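PDB 2HCF: hydrolase, haloacid dehalogenase-like family from Chlorobaculum tepidum, which probably acts as a magnesium-dependent hydrolase of the haloacid dehalogenase superfamily, its natural substrate not being established. Local coordinates for residues Thr5-Ile11 with Val111-Thr117; Val98-Asp103 with Pro131-Phe137. The contacts are given in a common frame with arbitrary orientation. Residues are numbered along the deposited sequence.

Contact 1. Residues Thr5-Ile11 with Val111-Thr117; sequences TLVLFDI and VLLGLLT. With MG (magnesium ion), chain B.
A carboxylate bound to magnesium sits one residue past the end of strand 5-9, where it pairs in parallel with strand 111-116. The two strands run in register from Thr5 beside Val111 to Phe9 beside Leu115, their axes crossing at -35°, with Leu8 CA 4.8 Å from Gly114 CA. Five bonds zigzag between them: Leu112 N to Thr5 O (2.9 Å), Val7 N to Leu112 O (3.0 Å), Gly114 N to Val7 O (3.0 Å), Phe9 N to Gly114 O (3.0 Å) and Leu116 N to Phe9 O (2.9 Å). Thr5, Val7, Phe9, Val111, Leu113 and Leu115 share one face, where Phe9 (chi1 m) meets Leu113 CD2 edge-on with its CE2 at 3.5 Å, beneath helix 98-106. Leu6, Leu8 and Leu112 line the opposite face under helix 152-164. Gly114 belongs to that face too; a CB there would lie 3.0 Å from Leu8 CD2, so the missing side chain leaves room for the leucine. Beyond the strands, Asp10 (chi1 t) places OD2 2.0 Å from the magnesium, whose shell includes three waters, Asp12 and Asp178. Thr14 and Arg149 also bind this carboxylate. One further water ties the C-terminal ends of the two segments together, lying 2.9 Å from Asp10 OD1, 3.2 Å from Ile11 N and 2.6 Å from Thr117 OG1, which also bonds Asn119. Adjacent parallel strands that deliver a DxDx(T/V) aspartate and a threonine from their C-terminal ends are the signature of the HAD Rossmann-like core; by family analogy, Asp10 is probably the nucleophile.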
loop_
_atom_site.group_PDB
_atom_site.type_symbol
_atom_site.label_atom_id
_atom_site.label_comp_id
_atom_site.label_asym_id
_atom_site.label_seq_id
_atom_site.Cartn_x
_atom_site.Cartn_y
_atom_site.Cartn_z
ATOM N N THR A 5 -15.816 11.559 4.867
ATOM C CA THR A 5 -15.335 10.280 4.289
ATOM C C THR A 5 -13.830 10.057 4.456
ATOM O O THR A 5 -13.028 10.971 4.267
ATOM C CB THR A 5 -15.678 10.205 2.812
ATOM O OG1 THR A 5 -17.103 10.163 2.687
ATOM C CG2 THR A 5 -15.108 8.947 2.154
ATOM N N LEU A 6 -13.488 8.822 4.820
ATOM C CA LEU A 6 -12.118 8.370 5.018
ATOM C C LEU A 6 -11.739 7.531 3.796
ATOM O O LEU A 6 -12.378 6.511 3.509
ATOM C CB LEU A 6 -11.996 7.532 6.307
ATOM C CG LEU A 6 -10.636 6.857 6.548
ATOM C CD1 LEU A 6 -9.546 7.885 6.593
ATOM C CD2 LEU A 6 -10.559 6.017 7.792
ATOM N N VAL A 7 -10.714 7.977 3.080
ATOM C CA VAL A 7 -10.284 7.302 1.885
ATOM C C VAL A 7 -8.818 6.835 2.007
ATOM O O VAL A 7 -7.893 7.650 2.088
ATOM C CB VAL A 7 -10.434 8.224 0.651
ATOM C CG1 VAL A 7 -10.210 7.423 -0.617
ATOM C CG2 VAL A 7 -11.815 8.868 0.631
ATOM N N LEU A 8 -8.636 5.526 1.931
ATOM C CA LEU A 8 -7.345 4.885 2.161
ATOM C C LEU A 8 -6.861 4.217 0.871
ATOM O O LEU A 8 -7.553 3.399 0.275
ATOM C CB LEU A 8 -7.471 3.873 3.308
ATOM C CG LEU A 8 -7.926 4.417 4.666
ATOM C CD1 LEU A 8 -8.190 3.263 5.609
ATOM C CD2 LEU A 8 -6.914 5.375 5.263
ATOM N N PHE A 9 -5.656 4.575 0.459
ATOM C CA PHE A 9 -5.044 4.145 -0.797
ATOM C C PHE A 9 -3.835 3.264 -0.536
ATOM O O PHE A 9 -2.934 3.611 0.289
ATOM C CB PHE A 9 -4.502 5.355 -1.563
ATOM C CG PHE A 9 -5.534 6.104 -2.388
ATOM C CD1 PHE A 9 -5.792 5.724 -3.703
ATOM C CD2 PHE A 9 -6.168 7.248 -1.891
ATOM C CE1 PHE A 9 -6.706 6.426 -4.476
ATOM C CE2 PHE A 9 -7.076 7.942 -2.651
ATOM C CZ PHE A 9 -7.345 7.526 -3.953
ATOM N N ASP A 10 -3.821 2.137 -1.239
ATOM C CA ASP A 10 -2.614 1.347 -1.521
ATOM C C ASP A 10 -1.661 2.112 -2.446
ATOM O O ASP A 10 -2.104 2.991 -3.142
ATOM C CB ASP A 10 -3.075 0.065 -2.195
ATOM C CG ASP A 10 -1.925 -0.862 -2.537
ATOM O OD1 ASP A 10 -1.252 -1.281 -1.575
ATOM O OD2 ASP A 10 -1.741 -1.178 -3.747
ATOM N N ILE A 11 -0.360 1.803 -2.422
ATOM C CA ILE A 11 0.635 2.449 -3.284
ATOM C C ILE A 11 0.897 1.639 -4.585
ATOM O O ILE A 11 0.437 2.036 -5.679
ATOM C CB ILE A 11 1.933 2.717 -2.501
ATOM C CG1 ILE A 11 1.615 3.561 -1.246
ATOM C CG2 ILE A 11 2.978 3.391 -3.389
ATOM C CD1 ILE A 11 2.820 3.951 -0.433
ATOM N N VAL A 111 -13.168 15.217 3.153
ATOM C CA VAL A 111 -12.380 14.026 2.851
ATOM C C VAL A 111 -11.098 14.008 3.678
ATOM O O VAL A 111 -10.379 15.003 3.740
ATOM C CB VAL A 111 -11.998 13.968 1.357
ATOM C CG1 VAL A 111 -11.060 12.753 1.049
ATOM C CG2 VAL A 111 -13.224 13.891 0.502
ATOM N N LEU A 112 -10.813 12.870 4.313
ATOM C CA LEU A 112 -9.484 12.656 4.897
ATOM C C LEU A 112 -8.746 11.597 4.085
ATOM O O LEU A 112 -9.221 10.480 3.950
ATOM C CB LEU A 112 -9.575 12.203 6.346
ATOM C CG LEU A 112 -8.232 11.816 6.967
ATOM C CD1 LEU A 112 -7.255 12.984 6.995
ATOM C CD2 LEU A 112 -8.461 11.263 8.340
ATOM N N LEU A 113 -7.581 11.928 3.554
ATOM C CA LEU A 113 -6.814 10.927 2.782
ATOM C C LEU A 113 -5.775 10.256 3.670
ATOM O O LEU A 113 -5.126 10.926 4.474
ATOM C CB LEU A 113 -6.099 11.546 1.598
ATOM C CG LEU A 113 -6.889 11.869 0.329
ATOM C CD1 LEU A 113 -5.996 12.740 -0.523
ATOM C CD2 LEU A 113 -7.262 10.629 -0.416
ATOM N N GLY A 114 -5.644 8.935 3.535
ATOM C CA GLY A 114 -4.563 8.197 4.177
ATOM C C GLY A 114 -4.039 7.031 3.324
ATOM O O GLY A 114 -4.641 6.650 2.309
ATOM N N LEU A 115 -2.912 6.464 3.751
ATOM C CA LEU A 115 -2.300 5.356 3.072
ATOM C C LEU A 115 -2.604 4.119 3.856
ATOM O O LEU A 115 -2.610 4.175 5.077
ATOM C CB LEU A 115 -0.807 5.536 3.043
ATOM C CG LEU A 115 -0.374 6.733 2.182
ATOM C CD1 LEU A 115 1.033 7.049 2.478
ATOM C CD2 LEU A 115 -0.529 6.404 0.681
ATOM N N LEU A 116 -2.840 3.013 3.164
ATOM C CA LEU A 116 -2.917 1.693 3.758
ATOM C C LEU A 116 -2.149 0.787 2.809
ATOM O O LEU A 116 -2.655 0.482 1.707
ATOM C CB LEU A 116 -4.367 1.211 3.884
ATOM C CG LEU A 116 -4.560 0.050 4.854
ATOM C CD1 LEU A 116 -5.992 -0.056 5.301
ATOM C CD2 LEU A 116 -4.121 -1.283 4.260
ATOM N N THR A 117 -0.916 0.425 3.210
ATOM C CA THR A 117 0.048 -0.142 2.286
ATOM C C THR A 117 0.934 -1.231 2.857
ATOM O O THR A 117 1.163 -1.282 4.070
ATOM C CB THR A 117 0.903 1.007 1.707
ATOM O OG1 THR A 117 1.945 0.484 0.893
ATOM C CG2 THR A 117 1.442 1.882 2.807
HETATM MG MG MG B . -0.946 -2.884 -4.529
HETATM O O HOH W 1 1.569 -0.600 -1.442
HETATM O O HOH W 2 0.678 -3.007 -3.165
HETATM O O HOH W 3 0.007 -4.474 -5.795
HETATM O O HOH W 4 -1.934 -3.962 -3.064
#

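Contact 2. Residues Val98-Asp103 with Pro131-Phe137; sequences VRELLD and PGIDHYF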
loop_
_atom_site.group_PDB
_atom_site.type_symbol
_atom_site.label_atom_id
_atom_site.label_comp_id
_atom_site.label_asym_id
_atom_site.label_seq_id
_atom_site.Cartn_x
_atom_site.Cartn_y
_atom_site.Cartn_z
ATOM N N VAL A 98 -3.836 9.547 -11.583
ATOM C CA VAL A 98 -3.590 9.550 -10.139
ATOM C C VAL A 98 -3.445 10.966 -9.551
ATOM O O VAL A 98 -4.078 11.286 -8.549
ATOM C CB VAL A 98 -2.363 8.691 -9.820
ATOM C CG1 VAL A 98 -1.797 8.996 -8.407
ATOM C CG2 VAL A 98 -2.719 7.237 -10.008
ATOM N N ARG A 99 -2.635 11.820 -10.180
ATOM C CA ARG A 99 -2.419 13.158 -9.614
ATOM C C ARG A 99 -3.728 13.964 -9.633
ATOM O O ARG A 99 -4.072 14.626 -8.667
ATOM C CB ARG A 99 -1.290 13.918 -10.314
ATOM C CG ARG A 99 -0.851 15.182 -9.515
ATOM C CD ARG A 99 0.179 16.060 -10.205
ATOM N NE ARG A 99 1.321 15.301 -10.721
ATOM C CZ ARG A 99 2.406 14.966 -10.017
ATOM N NH1 ARG A 99 2.558 15.328 -8.738
ATOM N NH2 ARG A 99 3.358 14.263 -10.607
ATOM N N GLU A 100 -4.466 13.847 -10.741
ATOM C CA GLU A 100 -5.763 14.489 -10.917
ATOM C C GLU A 100 -6.751 14.046 -9.833
ATOM O O GLU A 100 -7.472 14.863 -9.283
ATOM C CB GLU A 100 -6.339 14.163 -12.297
ATOM C CG GLU A 100 -5.518 14.694 -13.488
ATOM C CD GLU A 100 -4.278 13.848 -13.850
ATOM O OE1 GLU A 100 -4.026 12.762 -13.252
ATOM O OE2 GLU A 100 -3.532 14.298 -14.749
ATOM N N LEU A 101 -6.734 12.761 -9.512
ATOM C CA LEU A 101 -7.669 12.204 -8.548
ATOM C C LEU A 101 -7.330 12.684 -7.131
ATOM O O LEU A 101 -8.208 13.028 -6.340
ATOM C CB LEU A 101 -7.627 10.671 -8.598
ATOM C CG LEU A 101 -8.513 9.918 -7.598
ATOM C CD1 LEU A 101 -9.978 10.316 -7.738
ATOM C CD2 LEU A 101 -8.352 8.403 -7.727
ATOM N N LEU A 102 -6.042 12.684 -6.808
ATOM C CA LEU A 102 -5.588 13.094 -5.494
ATOM C C LEU A 102 -5.833 14.593 -5.287
ATOM O O LEU A 102 -6.247 14.990 -4.217
ATOM C CB LEU A 102 -4.118 12.723 -5.301
ATOM C CG LEU A 102 -3.813 11.219 -5.181
ATOM C CD1 LEU A 102 -2.354 10.951 -4.951
ATOM C CD2 LEU A 102 -4.611 10.556 -4.086
ATOM N N ASP A 103 -5.618 15.416 -6.310
ATOM C CA ASP A 103 -5.998 16.827 -6.236
ATOM C C ASP A 103 -7.487 17.028 -5.951
ATOM O O ASP A 103 -7.842 17.893 -5.162
ATOM C CB ASP A 103 -5.722 17.526 -7.555
ATOM C CG ASP A 103 -4.287 17.851 -7.746
ATOM O OD1 ASP A 103 -3.530 17.736 -6.754
ATOM O OD2 ASP A 103 -3.911 18.233 -8.888
ATOM N N PRO A 131 7.776 11.081 -7.457
ATOM C CA PRO A 131 6.849 11.825 -8.319
ATOM C C PRO A 131 6.046 12.972 -7.651
ATOM O O PRO A 131 5.213 13.603 -8.300
ATOM C CB PRO A 131 5.908 10.721 -8.821
ATOM C CG PRO A 131 5.858 9.797 -7.711
ATOM C CD PRO A 131 7.214 9.783 -7.082
ATOM N N GLY A 132 6.301 13.265 -6.384
ATOM C CA GLY A 132 5.704 14.436 -5.745
ATOM C C GLY A 132 4.238 14.324 -5.386
ATOM O O GLY A 132 3.483 15.301 -5.566
ATOM N N ILE A 133 3.831 13.141 -4.904
ATOM C CA ILE A 133 2.476 12.945 -4.423
ATOM C C ILE A 133 2.420 12.475 -2.963
ATOM O O ILE A 133 1.389 12.002 -2.512
ATOM C CB ILE A 133 1.650 11.939 -5.302
ATOM C CG1 ILE A 133 2.314 10.577 -5.354
ATOM C CG2 ILE A 133 1.473 12.470 -6.722
ATOM C CD1 ILE A 133 1.375 9.524 -5.795
ATOM N N ASP A 134 3.521 12.587 -2.232
ATOM C CA ASP A 134 3.535 12.196 -0.805
ATOM C C ASP A 134 2.744 13.191 0.042
ATOM O O ASP A 134 2.097 12.814 1.038
ATOM C CB ASP A 134 4.985 12.090 -0.316
ATOM C CG ASP A 134 5.097 11.756 1.169
ATOM O OD1 ASP A 134 4.697 10.648 1.556
ATOM O OD2 ASP A 134 5.594 12.593 1.949
ATOM N N HIS A 135 2.836 14.470 -0.336
ATOM C CA HIS A 135 2.228 15.593 0.393
ATOM C C HIS A 135 0.691 15.429 0.588
ATOM O O HIS A 135 0.105 15.971 1.545
ATOM C CB HIS A 135 2.608 16.917 -0.302
ATOM C CG HIS A 135 1.998 17.074 -1.658
ATOM N ND1 HIS A 135 0.726 17.566 -1.840
ATOM C CD2 HIS A 135 2.456 16.741 -2.892
ATOM C CE1 HIS A 135 0.426 17.536 -3.127
ATOM N NE2 HIS A 135 1.451 17.019 -3.783
ATOM N N TYR A 136 0.046 14.632 -0.255
ATOM C CA TYR A 136 -1.386 14.391 -0.121
ATOM C C TYR A 136 -1.780 13.542 1.107
ATOM O O TYR A 136 -2.951 13.511 1.492
ATOM C CB TYR A 136 -1.931 13.656 -1.355
ATOM C CG TYR A 136 -1.888 14.435 -2.624
ATOM C CD1 TYR A 136 -2.767 15.497 -2.849
ATOM C CD2 TYR A 136 -0.961 14.122 -3.620
ATOM C CE1 TYR A 136 -2.705 16.222 -4.030
ATOM C CE2 TYR A 136 -0.909 14.831 -4.793
ATOM C CZ TYR A 136 -1.772 15.866 -5.000
ATOM O OH TYR A 136 -1.671 16.568 -6.178
ATOM N N PHE A 137 -0.838 12.824 1.693
ATOM C CA PHE A 137 -1.171 11.788 2.673
ATOM C C PHE A 137 -0.632 12.100 4.092
ATOM O O PHE A 137 0.530 11.832 4.401
ATOM C CB PHE A 137 -0.635 10.459 2.192
ATOM C CG PHE A 137 -1.212 10.024 0.879
ATOM C CD1 PHE A 137 -2.483 9.469 0.820
ATOM C CD2 PHE A 137 -0.487 10.174 -0.297
ATOM C CE1 PHE A 137 -3.020 9.065 -0.388
ATOM C CE2 PHE A 137 -1.009 9.779 -1.513
ATOM C CZ PHE A 137 -2.285 9.204 -1.560
HETATM O O HOH W 5 0.876 16.827 -6.823
#
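An arginine that reaches backbone carbonyls just past a helix end shows how one side chain can fasten a connecting segment to a neighbouring helix. Arg99 extends from helix 98-106 and gives Pro131 O two hydrogen bonds, from NH2 at 3.0 Å and NH1 at 3.2 Å; a weak one runs from NH1 to Gly132 O at 3.3 Å. NH1 also donates to a water at 3.0 Å, which lies 2.6 Å from Tyr136 OH and 3.1 Å from His135 NE2 and so joins three side chains. Gly132, with positive phi, is the C-prime residue of the Schellman motif closing helix 121-129. A type I turn follows, with Phe137 N bonded to Asp134 O at 3.0 Å, while the Asp134 carboxylate forms a salt bridge with Arg125. Beneath these polar groups the contact is apolar. Leu102 CB stands 3.7 Å above the Tyr136 ring centroid in a CH-pi contact, CD1 touches Ile133 CD1 at 4.1 Å, and CD2 lies 3.7 Å from Phe137 CZ. Residues 131-137 thus bridge from helix 121-129 towards strand 140-141, flanked by helix 98-106, with Leu94 of strand 92-94 against Arg99, Pro131 and Ile133, and Phe9 of strand 5-9 beneath Leu102 and Phe137.

How the contacts relate
The two contacts illustrate how a Rossmann-like core is built in layers: contact 1 supplies two neighbouring strands of the parallel sheet, and contact 2 lies on one face of it. Their centres are 11 Å apart. Along the chain the segments alternate, 5-11, 98-103, 111-117 and 131-137, so the helix of contact 2 leads straight into the second strand of contact 1. The packing of Leu115 on Phe137 (CG to CG 3.6 Å) and of Phe9 CE2 on Leu102 CD2 (3.9 Å) makes one hydrophobic core of both. Contact 1 reaches the metal through Asp10, whereas contact 2 stays back from it, the side chain of Phe137 being about 9 Å from that of Asp10.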